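Local coordinates for uncharacterized protein (Bacteroides ovatus, PDB 3NQK) that is of unknown function but pairs an N-terminal beta-rich region of an uncharacterised family with a C-terminal region resembling that of BT_3044, at residues I61-D66 against W125-T130; V155-Y160 against L302-N307. All coordinates share one frame; numbering follows the deposited sequence.

Interaction 1: I61-D66 against W125-T130; sequences IAVDKD and WVLPLT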
loop_
_atom_site.group_PDB
_atom_site.type_symbol
_atom_site.label_atom_id
_atom_site.label_comp_id
_atom_site.label_asym_id
_atom_site.label_seq_id
_atom_site.Cartn_x
_atom_site.Cartn_y
_atom_site.Cartn_z
ATOM N N ILE A 61 25.360 -5.437 4.236
ATOM C CA ILE A 61 24.640 -5.075 5.446
ATOM C C ILE A 61 25.040 -6.016 6.573
ATOM O O ILE A 61 25.173 -7.218 6.364
ATOM C CB ILE A 61 23.124 -5.217 5.262
ATOM C CG1 ILE A 61 22.673 -4.689 3.889
ATOM C CG2 ILE A 61 22.398 -4.517 6.379
ATOM C CD1 ILE A 61 22.715 -3.231 3.776
ATOM N N ALA A 62 25.187 -5.479 7.773
ATOM C CA ALA A 62 25.541 -6.301 8.934
ATOM C C ALA A 62 24.820 -5.823 10.176
ATOM O O ALA A 62 24.504 -4.627 10.310
ATOM C CB ALA A 62 27.059 -6.287 9.166
ATOM N N VAL A 63 24.514 -6.767 11.063
ATOM C CA VAL A 63 23.935 -6.442 12.340
ATOM C C VAL A 63 25.004 -5.688 13.149
ATOM O O VAL A 63 26.176 -6.018 13.075
ATOM C CB VAL A 63 23.502 -7.716 13.078
ATOM C CG1 VAL A 63 22.952 -7.385 14.463
ATOM C CG2 VAL A 63 22.468 -8.477 12.246
ATOM N N ASP A 64 24.601 -4.626 13.845
ATOM C CA ASP A 64 25.556 -3.765 14.557
ATOM C C ASP A 64 25.299 -3.766 16.064
ATOM O O ASP A 64 24.596 -2.901 16.593
ATOM C CB ASP A 64 25.499 -2.336 14.012
ATOM C CG ASP A 64 26.561 -1.418 14.635
ATOM O OD1 ASP A 64 27.475 -1.925 15.324
ATOM O OD2 ASP A 64 26.491 -0.195 14.406
ATOM N N LYS A 65 25.921 -4.716 16.749
ATOM C CA LYS A 65 25.774 -4.865 18.180
ATOM C C LYS A 65 26.054 -3.525 18.912
ATOM O O LYS A 65 25.224 -3.051 19.725
ATOM C CB LYS A 65 26.748 -5.966 18.674
ATOM C CG LYS A 65 26.431 -6.565 20.054
ATOM C CD LYS A 65 27.412 -7.734 20.417
ATOM N N ASP A 66 27.171 -2.876 18.537
ATOM C CA ASP A 66 27.707 -1.714 19.290
ATOM C C ASP A 66 26.825 -0.469 19.290
ATOM O O ASP A 66 26.698 0.191 20.310
ATOM C CB ASP A 66 29.109 -1.343 18.779
ATOM C CG ASP A 66 30.150 -2.424 19.073
ATOM O OD1 ASP A 66 29.897 -3.279 19.953
ATOM O OD2 ASP A 66 31.219 -2.410 18.428
ATOM N N TRP A 125 12.358 -5.094 21.435
ATOM C CA TRP A 125 13.294 -5.665 20.458
ATOM C C TRP A 125 13.733 -4.655 19.418
ATOM O O TRP A 125 12.924 -3.886 18.897
ATOM C CB TRP A 125 12.660 -6.849 19.757
ATOM C CG TRP A 125 12.292 -7.964 20.674
ATOM C CD1 TRP A 125 11.046 -8.335 21.036
ATOM C CD2 TRP A 125 13.189 -8.850 21.352
ATOM N NE1 TRP A 125 11.100 -9.417 21.867
ATOM C CE2 TRP A 125 12.408 -9.737 22.094
ATOM C CE3 TRP A 125 14.572 -8.992 21.373
ATOM C CZ2 TRP A 125 12.959 -10.737 22.871
ATOM C CZ3 TRP A 125 15.117 -9.974 22.145
ATOM C CH2 TRP A 125 14.313 -10.843 22.882
ATOM N N VAL A 126 15.019 -4.671 19.104
ATOM C CA VAL A 126 15.562 -3.811 18.074
ATOM C C VAL A 126 16.562 -4.571 17.227
ATOM O O VAL A 126 17.350 -5.366 17.739
ATOM C CB VAL A 126 16.211 -2.576 18.669
ATOM C CG1 VAL A 126 16.890 -1.754 17.587
ATOM C CG2 VAL A 126 15.154 -1.739 19.403
ATOM N N LEU A 127 16.446 -4.394 15.917
ATOM C CA LEU A 127 17.347 -5.005 14.946
ATOM C C LEU A 127 18.189 -3.915 14.358
ATOM O O LEU A 127 17.701 -3.124 13.545
ATOM C CB LEU A 127 16.543 -5.692 13.837
ATOM C CG LEU A 127 17.354 -6.354 12.731
ATOM C CD1 LEU A 127 18.279 -7.376 13.311
ATOM C CD2 LEU A 127 16.423 -7.000 11.700
ATOM N N PRO A 128 19.433 -3.804 14.810
ATOM C CA PRO A 128 20.317 -2.735 14.377
ATOM C C PRO A 128 21.069 -3.097 13.127
ATOM O O PRO A 128 21.860 -4.045 13.135
ATOM C CB PRO A 128 21.278 -2.607 15.534
ATOM C CG PRO A 128 21.389 -3.962 16.052
ATOM C CD PRO A 128 20.035 -4.596 15.872
ATOM N N LEU A 129 20.819 -2.349 12.055
ATOM C CA LEU A 129 21.460 -2.598 10.770
ATOM C C LEU A 129 22.377 -1.463 10.415
ATOM O O LEU A 129 22.047 -0.295 10.615
ATOM C CB LEU A 129 20.418 -2.758 9.675
ATOM C CG LEU A 129 19.402 -3.873 9.903
ATOM C CD1 LEU A 129 18.351 -3.879 8.792
ATOM C CD2 LEU A 129 20.097 -5.197 9.993
ATOM N N THR A 130 23.543 -1.811 9.903
ATOM C CA THR A 130 24.503 -0.840 9.458
ATOM C C THR A 130 24.999 -1.260 8.073
ATOM O O THR A 130 25.036 -2.457 7.744
ATOM C CB THR A 130 25.708 -0.740 10.451
ATOM O OG1 THR A 130 26.502 0.414 10.148
ATOM C CG2 THR A 130 26.585 -1.985 10.364
#
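An antiparallel beta pairing joins A62 to T130 and V63 to L129, where strand 57-63 ends and the chain turns into helix 65-76. A62 and T130 form the hydrogen-bonded pair: A62 N gives to T130 O at 3.0 Å, and T130 N returns the bond to A62 O, each donor lying close to the line of the carbonyl it meets. V63 and L129 are the non-hydrogen-bonded pair, their side chains on the face opposite those of A62 and T130. One residue further, D64 N reaches P128 O at 2.9 Å, but from 40° above the carbonyl plane, as the backbone leaves the strand. D64 occupies the N-cap position of the helix, its OD2 hydrogen-bonded to T67 OG1, while its CB packs 3.8 Å from T130 CG2. T130 carries OG1 anti to the backbone N (chi1 -168°), which sets CG2 between N and the carbonyl carbon and brings this methyl to A62 O as well as D64 CB. The P128 ring lies against the D64 carbonyl, CG 3.4 Å from D64 O, and the V63 and P128 side chains cross obliquely, V63 CG1 4.1 Å from P128 CG. L127 and L129 pack on strand 107-115 of the neighbouring sheet, consistent with an E-set (immunoglobulin-like) beta-sandwich; in its own sheet strand 125-133 also pairs antiparallel with strand 149-157, whose K149 touches D64 and L151 touches P128.

Interaction 2: V155-Y160 against L302-N307; sequences VPFNNY and LLRNIN
R304 reaches across from its strand to N158, and the tip of its long side chain carries the polar part of the contact. CG is anti to the backbone N (chi1 -173°), and the chain then bends at both chi2 and chi3 before presenting the guanidinium edge-on to N158 O. NH2 donates to that oxygen at 3.2 Å, with N158 O only 1° out of the guanidinium plane and the bond nearly straight (161° at the hydrogen); NH1 adds a weak bond to N158 O at 3.5 Å. NH2 also bonds S161 O, so this one guanidinium nitrogen binds two carbonyls of the loop. NH1 passes obliquely by F157, 4.2 Å from F157 CD2. The receiving loop leaves strand 149-157 of the mixed sheet, R304 anchoring it to strand 292-307 of the large antiparallel sheet, and is shaped by an Asx turn: N158 OD1 accepts from Y160 N at 2.8 Å, and N158 ND2 is held by D195 O. Within this turn N159 CB sits over the centre of the Y160 ring, which also stacks with F224. An alanine in place of R304 would probably leave N158 O and S161 O without their guanidinium donors, and open a gap beside F157. Two residues earlier on that strand, L302 lays its CD2 methyl against the backbone of the turn, 3.5 Å from Y160 C. At the strand end F157 meets W319 edge-to-face, and in the loop N159 OD1 accepts from R32 NH2.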
loop_
_atom_site.group_PDB
_atom_site.type_symbol
_atom_site.label_atom_id
_atom_site.label_comp_id
_atom_site.label_asym_id
_atom_site.label_seq_id
_atom_site.Cartn_x
_atom_site.Cartn_y
_atom_site.Cartn_z
ATOM N N VAL A 155 7.786 -4.164 16.050
ATOM C CA VAL A 155 6.574 -4.304 16.860
ATOM C C VAL A 155 5.559 -5.190 16.140
ATOM O O VAL A 155 4.868 -4.743 15.228
ATOM C CB VAL A 155 5.924 -2.947 17.143
ATOM C CG1 VAL A 155 4.690 -3.125 17.999
ATOM C CG2 VAL A 155 6.928 -1.982 17.825
ATOM N N PRO A 156 5.505 -6.466 16.513
ATOM C CA PRO A 156 4.496 -7.336 15.961
ATOM C C PRO A 156 3.110 -6.846 16.337
ATOM O O PRO A 156 2.956 -6.154 17.346
ATOM C CB PRO A 156 4.776 -8.661 16.637
ATOM C CG PRO A 156 6.146 -8.502 17.280
ATOM C CD PRO A 156 6.289 -7.118 17.571
ATOM N N PHE A 157 2.117 -7.158 15.527
ATOM C CA PHE A 157 0.771 -6.774 15.853
ATOM C C PHE A 157 -0.251 -7.736 15.264
ATOM O O PHE A 157 -0.017 -8.357 14.243
ATOM C CB PHE A 157 0.493 -5.351 15.368
ATOM C CG PHE A 157 0.320 -5.229 13.862
ATOM C CD1 PHE A 157 1.401 -4.958 13.045
ATOM C CD2 PHE A 157 -0.930 -5.349 13.282
ATOM C CE1 PHE A 157 1.242 -4.819 11.666
ATOM C CE2 PHE A 157 -1.091 -5.226 11.903
ATOM C CZ PHE A 157 -0.001 -4.942 11.103
ATOM N N ASN A 158 -1.367 -7.889 15.956
ATOM C CA ASN A 158 -2.507 -8.634 15.426
ATOM C C ASN A 158 -3.713 -7.722 15.479
ATOM O O ASN A 158 -3.576 -6.520 15.735
ATOM C CB ASN A 158 -2.732 -9.935 16.220
ATOM C CG ASN A 158 -2.861 -9.698 17.730
ATOM O OD1 ASN A 158 -3.253 -8.592 18.186
ATOM N ND2 ASN A 158 -2.567 -10.744 18.518
ATOM N N ASN A 159 -4.880 -8.252 15.234
ATOM C CA ASN A 159 -6.080 -7.433 15.252
ATOM C C ASN A 159 -6.478 -6.950 16.665
ATOM O O ASN A 159 -7.436 -6.199 16.806
ATOM C CB ASN A 159 -7.249 -8.204 14.640
ATOM C CG ASN A 159 -7.095 -8.404 13.162
ATOM O OD1 ASN A 159 -6.467 -7.606 12.488
ATOM N ND2 ASN A 159 -7.677 -9.467 12.646
ATOM N N TYR A 160 -5.743 -7.373 17.694
ATOM C CA TYR A 160 -6.166 -7.121 19.047
ATOM C C TYR A 160 -5.097 -6.457 19.907
ATOM O O TYR A 160 -5.275 -6.326 21.102
ATOM C CB TYR A 160 -6.585 -8.441 19.694
ATOM C CG TYR A 160 -7.555 -9.266 18.857
ATOM C CD1 TYR A 160 -8.881 -8.902 18.741
ATOM C CD2 TYR A 160 -7.133 -10.410 18.182
ATOM C CE1 TYR A 160 -9.781 -9.654 17.964
ATOM C CE2 TYR A 160 -8.025 -11.165 17.399
ATOM C CZ TYR A 160 -9.347 -10.779 17.311
ATOM O OH TYR A 160 -10.233 -11.508 16.572
ATOM N N LEU A 302 -9.559 -0.805 22.455
ATOM C CA LEU A 302 -8.480 -0.541 21.528
ATOM C C LEU A 302 -9.068 0.037 20.267
ATOM O O LEU A 302 -10.067 -0.474 19.759
ATOM C CB LEU A 302 -7.750 -1.840 21.211
ATOM C CG LEU A 302 -6.818 -1.806 20.016
ATOM C CD1 LEU A 302 -5.576 -0.935 20.330
ATOM C CD2 LEU A 302 -6.411 -3.234 19.617
ATOM N N LEU A 303 -8.489 1.125 19.788
ATOM C CA LEU A 303 -8.926 1.774 18.531
ATOM C C LEU A 303 -7.929 1.519 17.455
ATOM O O LEU A 303 -6.741 1.569 17.684
ATOM C CB LEU A 303 -9.062 3.274 18.721
ATOM C CG LEU A 303 -9.171 4.154 17.453
ATOM C CD1 LEU A 303 -10.393 3.822 16.647
ATOM C CD2 LEU A 303 -9.182 5.629 17.835
ATOM N N ARG A 304 -8.413 1.286 16.263
ATOM C CA ARG A 304 -7.551 1.029 15.141
ATOM C C ARG A 304 -8.077 1.846 13.951
ATOM O O ARG A 304 -9.198 1.660 13.522
ATOM C CB ARG A 304 -7.547 -0.478 14.854
ATOM C CG ARG A 304 -6.574 -0.965 13.805
ATOM C CD ARG A 304 -5.132 -0.779 14.188
ATOM N NE ARG A 304 -4.691 -1.561 15.351
ATOM C CZ ARG A 304 -4.399 -2.850 15.321
ATOM N NH1 ARG A 304 -4.655 -3.570 14.233
ATOM N NH2 ARG A 304 -3.917 -3.440 16.400
ATOM N N ASN A 305 -7.301 2.827 13.513
ATOM C CA ASN A 305 -7.733 3.722 12.440
ATOM C C ASN A 305 -7.330 3.196 11.087
ATOM O O ASN A 305 -6.156 2.913 10.861
ATOM C CB ASN A 305 -7.141 5.099 12.651
ATOM C CG ASN A 305 -7.553 5.702 13.959
ATOM O OD1 ASN A 305 -8.735 5.887 14.224
ATOM N ND2 ASN A 305 -6.584 5.994 14.799
ATOM N N ILE A 306 -8.292 3.114 10.162
ATOM C CA ILE A 306 -8.046 2.481 8.858
ATOM C C ILE A 306 -8.446 3.345 7.695
ATOM O O ILE A 306 -9.596 3.771 7.590
ATOM C CB ILE A 306 -8.819 1.187 8.733
ATOM C CG1 ILE A 306 -8.301 0.161 9.740
ATOM C CG2 ILE A 306 -8.712 0.644 7.310
ATOM C CD1 ILE A 306 -9.138 -1.154 9.775
ATOM N N ASN A 307 -7.516 3.541 6.772
ATOM C CA ASN A 307 -7.801 4.284 5.537
ATOM C C ASN A 307 -8.386 3.338 4.497
ATOM O O ASN A 307 -7.674 2.561 3.894
ATOM C CB ASN A 307 -6.526 4.949 5.009
ATOM C CG ASN A 307 -6.760 5.728 3.737
ATOM O OD1 ASN A 307 -7.785 5.571 3.073
ATOM N ND2 ASN A 307 -5.794 6.551 3.370
#

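Overall arrangement
Both segments of interaction 1 precede those of interaction 2 in the chain, so the two lie in series, their centres about 27 Å apart and their nearest atoms about 6 Å apart without touching. Strands 125-133 and 149-157, successive in the chain and antiparallel neighbours in the mixed sheet, connect them. Interaction 1 pairs the first of these with strand 57-63; interaction 2 begins where the second runs out. Both segments of interaction 1 belong to the DUF4973 range, whereas 155-160 falls in the BT_3044-like range and meets strand 292-307 of the large antiparallel sheet. Interaction 1 thus joins strands within the mixed sheet, and interaction 2 links the end of that sheet to the larger one.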